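Local structure of post-proline cleaving enzyme (Rickettsia typhi, 4HVT) at residues N142-I146 and F158-E164; G172-N178 and W221-I227. The protein probably acts as a serine-type oligopeptidase, hydrolysing short peptides on the carboxyl side of proline residues. The contacts are given in a common frame with arbitrary orientation. Numbering follows the deposited sequence.

Contact 1 of 2, residues N142-I146 and F158-E164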
ATOM      1  N   ASN A 142      26.540  -1.837  11.807  1.00 18.86           N
ATOM      2  CA  ASN A 142      26.636  -3.198  11.272  1.00 19.78           C
ATOM      3  C   ASN A 142      25.418  -4.072  11.639  1.00 18.06           C
ATOM      4  O   ASN A 142      25.216  -5.128  11.060  1.00 19.42           O
ATOM      5  CB  ASN A 142      27.887  -3.892  11.749  1.00 22.07           C
ATOM      6  CG  ASN A 142      29.142  -3.383  11.058  1.00 24.61           C
ATOM      7  OD1 ASN A 142      29.091  -2.847   9.943  1.00 26.68           O
ATOM      8  ND2 ASN A 142      30.271  -3.544  11.728  1.00 27.68           N
ATOM      9  N   ARG A 143      24.639  -3.649  12.615  1.00 16.52           N
ATOM     10  CA  ARG A 143      23.541  -4.501  13.084  1.00 15.36           C
ATOM     11  C   ARG A 143      22.241  -4.053  12.448  1.00 14.13           C
ATOM     12  O   ARG A 143      21.929  -2.867  12.436  1.00 13.84           O
ATOM     13  CB  ARG A 143      23.426  -4.505  14.645  1.00 15.32           C
ATOM     14  CG  ARG A 143      24.510  -5.265  15.374  1.00 16.05           C
ATOM     15  CD  ARG A 143      24.498  -6.746  15.045  1.00 16.19           C
ATOM     16  NE  ARG A 143      25.662  -7.425  15.602  1.00 17.39           N
ATOM     17  CZ  ARG A 143      25.765  -7.945  16.822  1.00 18.16           C
ATOM     18  NH1 ARG A 143      24.776  -7.885  17.683  1.00 18.16           N
ATOM     19  NH2 ARG A 143      26.910  -8.503  17.190  1.00 20.07           N
ATOM     20  N   TYR A 144      21.478  -5.027  11.929  1.00 13.63           N
ATOM     21  CA  TYR A 144      20.172  -4.816  11.333  1.00 12.99           C
ATOM     22  C   TYR A 144      19.178  -5.753  11.974  1.00 12.58           C
ATOM     23  O   TYR A 144      19.545  -6.844  12.366  1.00 12.98           O
ATOM     24  CB  TYR A 144      20.194  -5.125   9.822  1.00 13.35           C
ATOM     25  CG  TYR A 144      20.899  -4.102   8.972  1.00 13.62           C
ATOM     26  CD1 TYR A 144      22.286  -4.105   8.876  1.00 14.40           C
ATOM     27  CD2 TYR A 144      20.190  -3.132   8.269  1.00 13.72           C
ATOM     28  CE1 TYR A 144      22.949  -3.183   8.085  1.00 15.04           C
ATOM     29  CE2 TYR A 144      20.851  -2.215   7.460  1.00 14.08           C
ATOM     30  CZ  TYR A 144      22.216  -2.241   7.374  1.00 14.88           C
ATOM     31  OH  TYR A 144      22.836  -1.286   6.590  1.00 15.07           O
ATOM     32  N   LEU A 145      17.937  -5.316  12.137  1.00 11.71           N
ATOM     33  CA  LEU A 145      16.834  -6.232  12.448  1.00 11.36           C
ATOM     34  C   LEU A 145      16.128  -6.498  11.135  1.00 10.91           C
ATOM     35  O   LEU A 145      15.651  -5.563  10.505  1.00 10.66           O
ATOM     36  CB  LEU A 145      15.880  -5.594  13.465  1.00 11.14           C
ATOM     37  CG  LEU A 145      16.598  -5.308  14.765  1.00 11.57           C
ATOM     38  CD1 LEU A 145      15.794  -4.290  15.572  1.00 11.49           C
ATOM     39  CD2 LEU A 145      16.906  -6.550  15.591  1.00 12.31           C
ATOM     40  N   ILE A 146      16.110  -7.749  10.698  1.00 11.05           N
ATOM     41  CA  ILE A 146      15.497  -8.109   9.432  1.00 10.93           C
ATOM     42  C   ILE A 146      14.086  -8.585   9.684  1.00 10.84           C
ATOM     43  O   ILE A 146      13.925  -9.618  10.300  1.00 11.38           O
ATOM     44  CB  ILE A 146      16.281  -9.224   8.669  1.00 11.39           C
ATOM     45  CG1 ILE A 146      17.798  -8.969   8.651  1.00 11.56           C
ATOM     46  CG2 ILE A 146      15.703  -9.428   7.285  1.00 11.47           C
ATOM     47  CD1 ILE A 146      18.230  -7.742   7.914  1.00 11.40           C
ATOM     48  N   PHE A 158      11.168 -11.129  13.247  1.00 10.63           N
ATOM     49  CA  PHE A 158      12.402 -10.509  12.776  1.00 10.59           C
ATOM     50  C   PHE A 158      13.544 -11.316  13.302  1.00 11.32           C
ATOM     51  O   PHE A 158      13.380 -12.109  14.213  1.00 11.25           O
ATOM     52  CB  PHE A 158      12.539  -9.069  13.256  1.00 10.08           C
ATOM     53  CG  PHE A 158      12.317  -8.923  14.745  1.00  9.91           C
ATOM     54  CD1 PHE A 158      13.394  -9.020  15.622  1.00 10.28           C
ATOM     55  CD2 PHE A 158      11.087  -8.615  15.206  1.00  9.56           C
ATOM     56  CE1 PHE A 158      13.177  -8.912  16.994  1.00 10.35           C
ATOM     57  CE2 PHE A 158      10.859  -8.505  16.573  1.00  9.71           C
ATOM     58  CZ  PHE A 158      11.927  -8.620  17.459  1.00  9.92           C
ATOM     59  N   ARG A 159      14.731 -11.104  12.730  1.00 12.05           N
ATOM     60  CA  ARG A 159      15.940 -11.699  13.228  1.00 13.26           C
ATOM     61  C   ARG A 159      17.060 -10.690  13.107  1.00 12.77           C
ATOM     62  O   ARG A 159      17.182  -9.995  12.074  1.00 12.26           O
ATOM     63  CB  ARG A 159      16.343 -12.924  12.419  1.00 15.24           C
ATOM     64  CG  ARG A 159      15.385 -14.065  12.481  1.00 17.65           C
ATOM     65  CD  ARG A 159      15.911 -15.186  11.603  1.00 20.06           C
ATOM     66  NE  ARG A 159      17.142 -15.766  12.112  1.00 21.96           N
ATOM     67  CZ  ARG A 159      17.791 -16.763  11.511  1.00 24.29           C
ATOM     68  NH1 ARG A 159      17.357 -17.246  10.347  1.00 24.94           N
ATOM     69  NH2 ARG A 159      18.891 -17.250  12.042  1.00 25.69           N
ATOM     70  N   GLU A 160      17.892 -10.603  14.124  1.00 12.82           N
ATOM     71  CA  GLU A 160      19.048  -9.689  14.091  1.00 12.84           C
ATOM     72  C   GLU A 160      20.181 -10.233  13.223  1.00 13.24           C
ATOM     73  O   GLU A 160      20.451 -11.423  13.229  1.00 13.73           O
ATOM     74  CB  GLU A 160      19.567  -9.502  15.515  1.00 12.99           C
ATOM     75  CG  GLU A 160      20.540  -8.338  15.663  1.00 12.95           C
ATOM     76  CD  GLU A 160      21.132  -8.221  17.042  1.00 13.34           C
ATOM     77  OE1 GLU A 160      20.789  -9.017  17.951  1.00 13.52           O
ATOM     78  OE2 GLU A 160      21.941  -7.303  17.235  1.00 13.88           O
ATOM     79  N   TRP A 161      20.831  -9.359  12.478  1.00 13.50           N
ATOM     80  CA  TRP A 161      21.747  -9.753  11.430  1.00 14.23           C
ATOM     81  C   TRP A 161      22.942  -8.803  11.432  1.00 14.65           C
ATOM     82  O   TRP A 161      22.804  -7.639  11.755  1.00 14.20           O
ATOM     83  CB  TRP A 161      21.000  -9.729  10.084  1.00 13.88           C
ATOM     84  CG  TRP A 161      21.826 -10.147   8.887  1.00 14.22           C
ATOM     85  CD1 TRP A 161      21.889 -11.395   8.339  1.00 14.67           C
ATOM     86  CD2 TRP A 161      22.556  -9.287   8.012  1.00 14.19           C
ATOM     87  NE1 TRP A 161      22.687 -11.377   7.216  1.00 15.28           N
ATOM     88  CE2 TRP A 161      23.087 -10.094   6.979  1.00 14.64           C
ATOM     89  CE3 TRP A 161      22.821  -7.929   8.009  1.00 13.71           C
ATOM     90  CZ2 TRP A 161      23.890  -9.576   5.946  1.00 14.98           C
ATOM     91  CZ3 TRP A 161      23.647  -7.396   6.994  1.00 14.07           C
ATOM     92  CH2 TRP A 161      24.138  -8.228   5.968  1.00 14.53           C
ATOM     93  N   ASP A 162      24.125  -9.330  11.143  1.00 16.16           N
ATOM     94  CA  ASP A 162      25.347  -8.539  11.211  1.00 17.61           C
ATOM     95  C   ASP A 162      26.090  -8.416   9.843  1.00 18.08           C
ATOM     96  O   ASP A 162      26.434  -9.407   9.213  1.00 18.63           O
ATOM     97  CB  ASP A 162      26.286  -9.095  12.237  1.00 18.98           C
ATOM     98  CG  ASP A 162      27.468  -8.159  12.499  1.00 20.61           C
ATOM     99  OD1 ASP A 162      28.438  -8.242  11.720  1.00 21.78           O
ATOM    100  OD2 ASP A 162      27.440  -7.341  13.475  1.00 21.43           O
ATOM    101  N   LEU A 163      26.343  -7.190   9.448  1.00 18.94           N
ATOM    102  CA  LEU A 163      26.940  -6.870   8.110  1.00 20.79           C
ATOM    103  C   LEU A 163      28.394  -7.314   7.963  1.00 23.20           C
ATOM    104  O   LEU A 163      28.797  -7.744   6.859  1.00 23.50           O
ATOM    105  CB  LEU A 163      26.820  -5.368   7.832  1.00 20.74           C
ATOM    106  CG  LEU A 163      27.376  -4.806   6.518  1.00 21.24           C
ATOM    107  CD1 LEU A 163      26.654  -5.469   5.365  1.00 21.12           C
ATOM    108  CD2 LEU A 163      27.184  -3.301   6.506  1.00 21.37           C
ATOM    109  N   GLU A 164      29.165  -7.226   9.049  1.00 25.29           N
ATOM    110  CA  GLU A 164      30.567  -7.681   9.015  1.00 28.99           C
ATOM    111  C   GLU A 164      30.620  -9.189   8.814  1.00 28.30           C
ATOM    112  O   GLU A 164      31.379  -9.681   7.978  1.00 26.82           O
ATOM    113  CB  GLU A 164      31.306  -7.252  10.276  1.00 32.88           C
ATOM    114  CG  GLU A 164      32.788  -7.590  10.317  1.00 38.05           C
ATOM    115  CD  GLU A 164      33.425  -7.083  11.600  1.00 43.01           C
ATOM    116  OE1 GLU A 164      33.562  -5.845  11.772  1.00 46.61           O
ATOM    117  OE2 GLU A 164      33.766  -7.933  12.454  1.00 49.83           O
TER
HETATM  118  O   HOH W   1      29.116  -9.373  15.586  1.00 34.56           O

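Contact 2 of 2, residues G172-N178 and W221-I227. With EDO (1,2-ethanediol), chain B.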
ATOM      1  N   GLY A 172      20.922 -13.540  18.885  1.00 18.22           N
ATOM      2  CA  GLY A 172      20.553 -12.136  18.785  1.00 16.51           C
ATOM      3  C   GLY A 172      19.075 -11.913  18.956  1.00 15.39           C
ATOM      4  O   GLY A 172      18.324 -12.863  19.198  1.00 15.16           O
ATOM      5  N   PHE A 173      18.633 -10.666  18.809  1.00 13.98           N
ATOM      6  CA  PHE A 173      17.204 -10.347  18.878  1.00 13.11           C
ATOM      7  C   PHE A 173      16.365 -11.088  17.830  1.00 13.18           C
ATOM      8  O   PHE A 173      16.569 -10.904  16.616  1.00 13.15           O
ATOM      9  CB  PHE A 173      16.973  -8.845  18.774  1.00 12.47           C
ATOM     10  CG  PHE A 173      17.407  -8.080  19.995  1.00 12.20           C
ATOM     11  CD1 PHE A 173      16.669  -8.153  21.178  1.00 12.06           C
ATOM     12  CD2 PHE A 173      18.496  -7.221  19.941  1.00 12.25           C
ATOM     13  CE1 PHE A 173      17.065  -7.450  22.254  1.00 12.24           C
ATOM     14  CE2 PHE A 173      18.900  -6.482  21.067  1.00 12.33           C
ATOM     15  CZ  PHE A 173      18.160  -6.589  22.195  1.00 12.29           C
ATOM     16  N   GLU A 174      15.413 -11.877  18.321  1.00 13.33           N
ATOM     17  CA  GLU A 174      14.505 -12.706  17.494  1.00 13.81           C
ATOM     18  C   GLU A 174      13.435 -13.127  18.492  1.00 13.16           C
ATOM     19  O   GLU A 174      13.810 -13.594  19.586  1.00 13.08           O
ATOM     20  CB  GLU A 174      15.256 -13.914  16.997  1.00 15.79           C
ATOM     21  CG  GLU A 174      14.373 -14.880  16.237  1.00 17.30           C
ATOM     22  CD  GLU A 174      15.062 -16.188  15.900  1.00 20.12           C
ATOM     23  OE1 GLU A 174      16.061 -16.545  16.554  1.00 22.82           O
ATOM     24  OE2 GLU A 174      14.558 -16.884  14.978  1.00 23.03           O
ATOM     25  N   PRO A 175      12.149 -12.954  18.155  1.00 12.12           N
ATOM     26  CA  PRO A 175      11.144 -13.150  19.179  1.00 11.94           C
ATOM     27  C   PRO A 175      10.780 -14.619  19.397  1.00 12.23           C
ATOM     28  O   PRO A 175       9.760 -15.063  18.936  1.00 12.06           O
ATOM     29  CB  PRO A 175       9.966 -12.347  18.665  1.00 11.53           C
ATOM     30  CG  PRO A 175      10.074 -12.442  17.182  1.00 11.44           C
ATOM     31  CD  PRO A 175      11.564 -12.412  16.928  1.00 11.66           C
ATOM     32  N   ILE A 176      11.592 -15.306  20.161  1.00 12.66           N
ATOM     33  CA  ILE A 176      11.415 -16.709  20.477  1.00 13.24           C
ATOM     34  C   ILE A 176      11.333 -16.917  21.980  1.00 13.15           C
ATOM     35  O   ILE A 176      11.999 -16.225  22.763  1.00 13.34           O
ATOM     36  CB  ILE A 176      12.535 -17.589  19.889  1.00 14.22           C
ATOM     37  CG1 ILE A 176      13.932 -17.179  20.353  1.00 14.78           C
ATOM     38  CG2 ILE A 176      12.525 -17.472  18.376  1.00 14.22           C
ATOM     39  CD1 ILE A 176      14.993 -18.253  20.138  1.00 15.76           C
ATOM     40  N   THR A 177      10.512 -17.865  22.399  1.00 13.04           N
ATOM     41  CA  THR A 177      10.429 -18.173  23.800  1.00 13.19           C
ATOM     42  C   THR A 177      11.592 -19.014  24.330  1.00 13.78           C
ATOM     43  O   THR A 177      12.441 -19.468  23.586  1.00 13.82           O
ATOM     44  CB  THR A 177       9.132 -18.942  24.106  1.00 13.31           C
ATOM     45  OG1 THR A 177       9.266 -20.292  23.664  1.00 13.68           O
ATOM     46  CG2 THR A 177       7.898 -18.288  23.475  1.00 12.67           C
ATOM     47  N   ASN A 178      11.567 -19.310  25.638  1.00 14.18           N
ATOM     48  CA  ASN A 178      12.582 -20.181  26.219  0.50 14.95           C
ATOM     49  C   ASN A 178      12.514 -21.678  25.772  1.00 15.66           C
ATOM     50  O   ASN A 178      13.427 -22.449  26.085  1.00 16.53           O
ATOM     51  CB  ASN A 178      12.649 -20.017  27.762  0.50 15.19           C
ATOM     52  CG  ASN A 178      11.349 -20.396  28.439  0.50 15.21           C
ATOM     53  OD1 ASN A 178      10.580 -21.118  27.866  0.50 15.21           O
ATOM     54  ND2 ASN A 178      11.095 -19.868  29.635  0.50 15.18           N
ATOM     55  N   TRP A 221      13.066  -4.735  25.435  1.00 11.29           N
ATOM     56  CA  TRP A 221      13.787  -5.999  25.551  1.00 11.88           C
ATOM     57  C   TRP A 221      15.279  -5.752  25.445  1.00 12.43           C
ATOM     58  O   TRP A 221      15.756  -5.098  24.472  1.00 12.18           O
ATOM     59  CB  TRP A 221      13.303  -6.968  24.477  1.00 11.71           C
ATOM     60  CG  TRP A 221      13.734  -8.399  24.651  1.00 12.03           C
ATOM     61  CD1 TRP A 221      14.102  -9.029  25.811  1.00 12.61           C
ATOM     62  CD2 TRP A 221      13.726  -9.405  23.630  1.00 11.90           C
ATOM     63  NE1 TRP A 221      14.421 -10.328  25.552  1.00 12.97           N
ATOM     64  CE2 TRP A 221      14.199 -10.586  24.215  1.00 12.56           C
ATOM     65  CE3 TRP A 221      13.405  -9.401  22.278  1.00 11.52           C
ATOM     66  CZ2 TRP A 221      14.302 -11.792  23.503  1.00 12.88           C
ATOM     67  CZ3 TRP A 221      13.574 -10.591  21.549  1.00 11.82           C
ATOM     68  CH2 TRP A 221      14.023 -11.760  22.181  1.00 12.49           C
ATOM     69  N   LYS A 222      16.010  -6.272  26.427  1.00 13.50           N
ATOM     70  CA  LYS A 222      17.448  -6.130  26.605  1.00 14.53           C
ATOM     71  C   LYS A 222      18.187  -7.345  26.105  1.00 14.49           C
ATOM     72  O   LYS A 222      17.764  -8.505  26.282  1.00 14.66           O
ATOM     73  CB  LYS A 222      17.788  -5.926  28.108  1.00 16.29           C
ATOM     74  CG  LYS A 222      17.210  -4.676  28.748  1.00 17.62           C
ATOM     75  CD  LYS A 222      17.342  -4.729  30.288  1.00 20.10           C
ATOM     76  CE  LYS A 222      18.758  -4.758  30.792  1.00 23.11           C
ATOM     77  NZ  LYS A 222      19.364  -3.476  30.382  1.00 25.03           N
ATOM     78  N   ARG A 223      19.308  -7.073  25.477  1.00 14.52           N
ATOM     79  CA  ARG A 223      20.197  -8.102  24.988  1.00 15.09           C
ATOM     80  C   ARG A 223      20.609  -9.028  26.109  1.00 16.08           C
ATOM     81  O   ARG A 223      20.883  -8.588  27.244  1.00 16.34           O
ATOM     82  CB  ARG A 223      21.428  -7.503  24.270  1.00 14.99           C
ATOM     83  CG  ARG A 223      22.283  -8.537  23.594  1.00 15.36           C
ATOM     84  CD  ARG A 223      23.459  -7.941  22.810  1.00 15.56           C
ATOM     85  NE  ARG A 223      23.081  -6.974  21.795  1.00 14.59           N
ATOM     86  CZ  ARG A 223      22.569  -7.275  20.609  1.00 14.05           C
ATOM     87  NH1 ARG A 223      22.380  -8.542  20.249  1.00 14.22           N
ATOM     88  NH2 ARG A 223      22.251  -6.303  19.789  1.00 13.66           N
ATOM     89  N   GLY A 224      20.575 -10.321  25.800  1.00 16.62           N
ATOM     90  CA  GLY A 224      21.013 -11.377  26.670  1.00 17.79           C
ATOM     91  C   GLY A 224      19.931 -11.970  27.533  1.00 18.06           C
ATOM     92  O   GLY A 224      20.176 -12.996  28.159  1.00 18.92           O
ATOM     93  N   GLU A 225      18.782 -11.285  27.636  1.00 17.97           N
ATOM     94  CA  GLU A 225      17.661 -11.733  28.479  1.00 18.44           C
ATOM     95  C   GLU A 225      16.622 -12.503  27.688  1.00 17.37           C
ATOM     96  O   GLU A 225      16.348 -12.185  26.556  1.00 16.56           O
ATOM     97  CB  GLU A 225      16.963 -10.555  29.119  1.00 19.64           C
ATOM     98  CG  GLU A 225      17.885  -9.748  30.022  1.00 22.12           C
ATOM     99  CD  GLU A 225      17.178  -8.657  30.825  1.00 24.05           C
ATOM    100  OE1 GLU A 225      15.906  -8.474  30.727  1.00 23.45           O
ATOM    101  OE2 GLU A 225      17.962  -7.969  31.542  1.00 29.15           O
ATOM    102  N   SER A 226      16.032 -13.521  28.320  1.00 17.49           N
ATOM    103  CA  SER A 226      14.918 -14.244  27.715  0.50 17.18           C
ATOM    104  C   SER A 226      13.772 -13.284  27.436  1.00 16.14           C
ATOM    105  O   SER A 226      13.574 -12.317  28.162  1.00 15.76           O
ATOM    106  CB  SER A 226      14.428 -15.352  28.664  0.50 17.96           C
ATOM    107  OG  SER A 226      13.380 -16.083  28.057  0.50 18.35           O
ATOM    108  N   ILE A 227      12.969 -13.576  26.419  1.00 15.68           N
ATOM    109  CA  ILE A 227      11.840 -12.729  26.039  1.00 15.60           C
ATOM    110  C   ILE A 227      10.774 -12.713  27.132  1.00 16.12           C
ATOM    111  O   ILE A 227      10.030 -11.749  27.284  1.00 15.93           O
ATOM    112  CB  ILE A 227      11.217 -13.153  24.692  1.00 15.59           C
ATOM    113  CG1 ILE A 227      10.471 -12.001  24.051  1.00 15.00           C
ATOM    114  CG2 ILE A 227      10.188 -14.263  24.919  1.00 15.87           C
ATOM    115  CD1 ILE A 227      10.138 -12.268  22.609  1.00 15.01           C
TER
HETATM  116  C1  EDO B 801      18.845 -10.996  22.370  1.00 14.27           C
HETATM  117  O1  EDO B 801      20.114 -11.145  23.042  1.00 14.88           O
HETATM  118  C2  EDO B 801      17.759 -10.807  23.432  1.00 13.93           C
HETATM  119  O2  EDO B 801      17.654 -12.063  24.120  1.00 14.84           O
HETATM  120  O   HOH W   2      14.261 -15.382  24.161  1.00 23.42           O
HETATM  121  O   HOH W   3      12.518 -17.207  31.176  1.00 30.75           O

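Contact 1 of 2, residues N142-I146 and F158-E164
Two neighbouring strands, 143-146 and 158-162, run antiparallel at 158° with their axes 4.4 Å apart. Backbone hydrogen bonds come in reciprocal pairs: Tyr144 N to Trp161 O (2.9 Å) and Trp161 N to Tyr144 O (2.8 Å), then Ile146 N to Arg159 O (2.8 Å) and Arg159 N to Ile146 O (3.0 Å). Past the strand ends, Leu163 N reaches Asn142 O at 2.8 Å. These strands form a beta hairpin within a blade of the N-terminal beta-propeller of the prolyl oligopeptidase family, where antiparallel sheets pack face to face. Side chains alternate along each strand, so the two faces differ in chemistry. The face with Tyr144, Ile146 and Trp161 is mainly apolar and aromatic, as suits burial: Ile146 and Trp161 pack on strand 113-117 of the preceding sheet, and Tyr144 meets Trp97 edge-to-face. Ile146 CG1 lies 3.6 Å from Trp161 CB, and Tyr144 CD1 4.0 Å from Trp161 CE3. Arg159 shares this face, its end leading away to a cation-pi contact with Phe168. On the other face the long, flexible Arg143 bridges two acids, its NE bonding Asp162 OD2 at 2.8 Å and its NH1 Glu160 OE2 at 2.9 Å. Buried Glu160 also pairs with Arg223 and accepts a hydrogen bond from Phe173 N, so its charge is well compensated. Leu145 CD2 packs on Phe158 CD1 (4.3 Å).

Contact 2 of 2, residues G172-N178 and W221-I227
Phe173, with an m rotamer, swings its ring across to 221-227 and sets its edge against the face of Trp221 (Phe173 CD1 to Trp221 CE3 3.7 Å, planes at 72°), a T-shaped pair. The CA-to-CB bond of Trp221 points toward 172-178, and with chi1 t its indole lies against Phe173 and Glu174 O; Trp221 NE1 donates to Glu225 O (2.9 Å), bracing the type II turn 222-225, where Gly224 readily adopts positive phi. Arg223, extended through chi2 before bending, lays one guanidinium face over Phe173 CE2, 3.6 Å from Arg223 NH2; its polar end meets Glu160, Asp196 and Lys195 O. Ile227, t at both chi angles, brings CD1 to Pro175 CB at 3.9 Å. No direct hydrogen bond joins the segments, but a water links Ile176 O (2.8 Å) to Ile227 N (3.2 Å). The loop between strands 167-168 and 185-186 thus packs on the end of strand 217-222, with strand 197-200 packed against Phe173, Trp221 and Ile227, and strand 155-162 against Pro175.

Overall arrangement
Contact 1 lies within one sheet, pairing strands 143-150 and 155-162; contact 2 joins a loop that follows that sheet's short strand 167-168 to the end of strand 217-222 in the next sheet, so together they span neighbouring propeller blades. Contact 1 is partly buried between sheets and is held by main-chain bonds and ion pairs, whereas contact 2, farther from the chain's centre and nearer the surface, with exposed Asn178 at its edge, relies on rings, apolar side chains and waters. Glu160 connects them through Arg223, and Glu160 N probably bonds Phe173 O (2.8 Å). The salt-bridge network of the hairpin thereby extends to the adjoining blade.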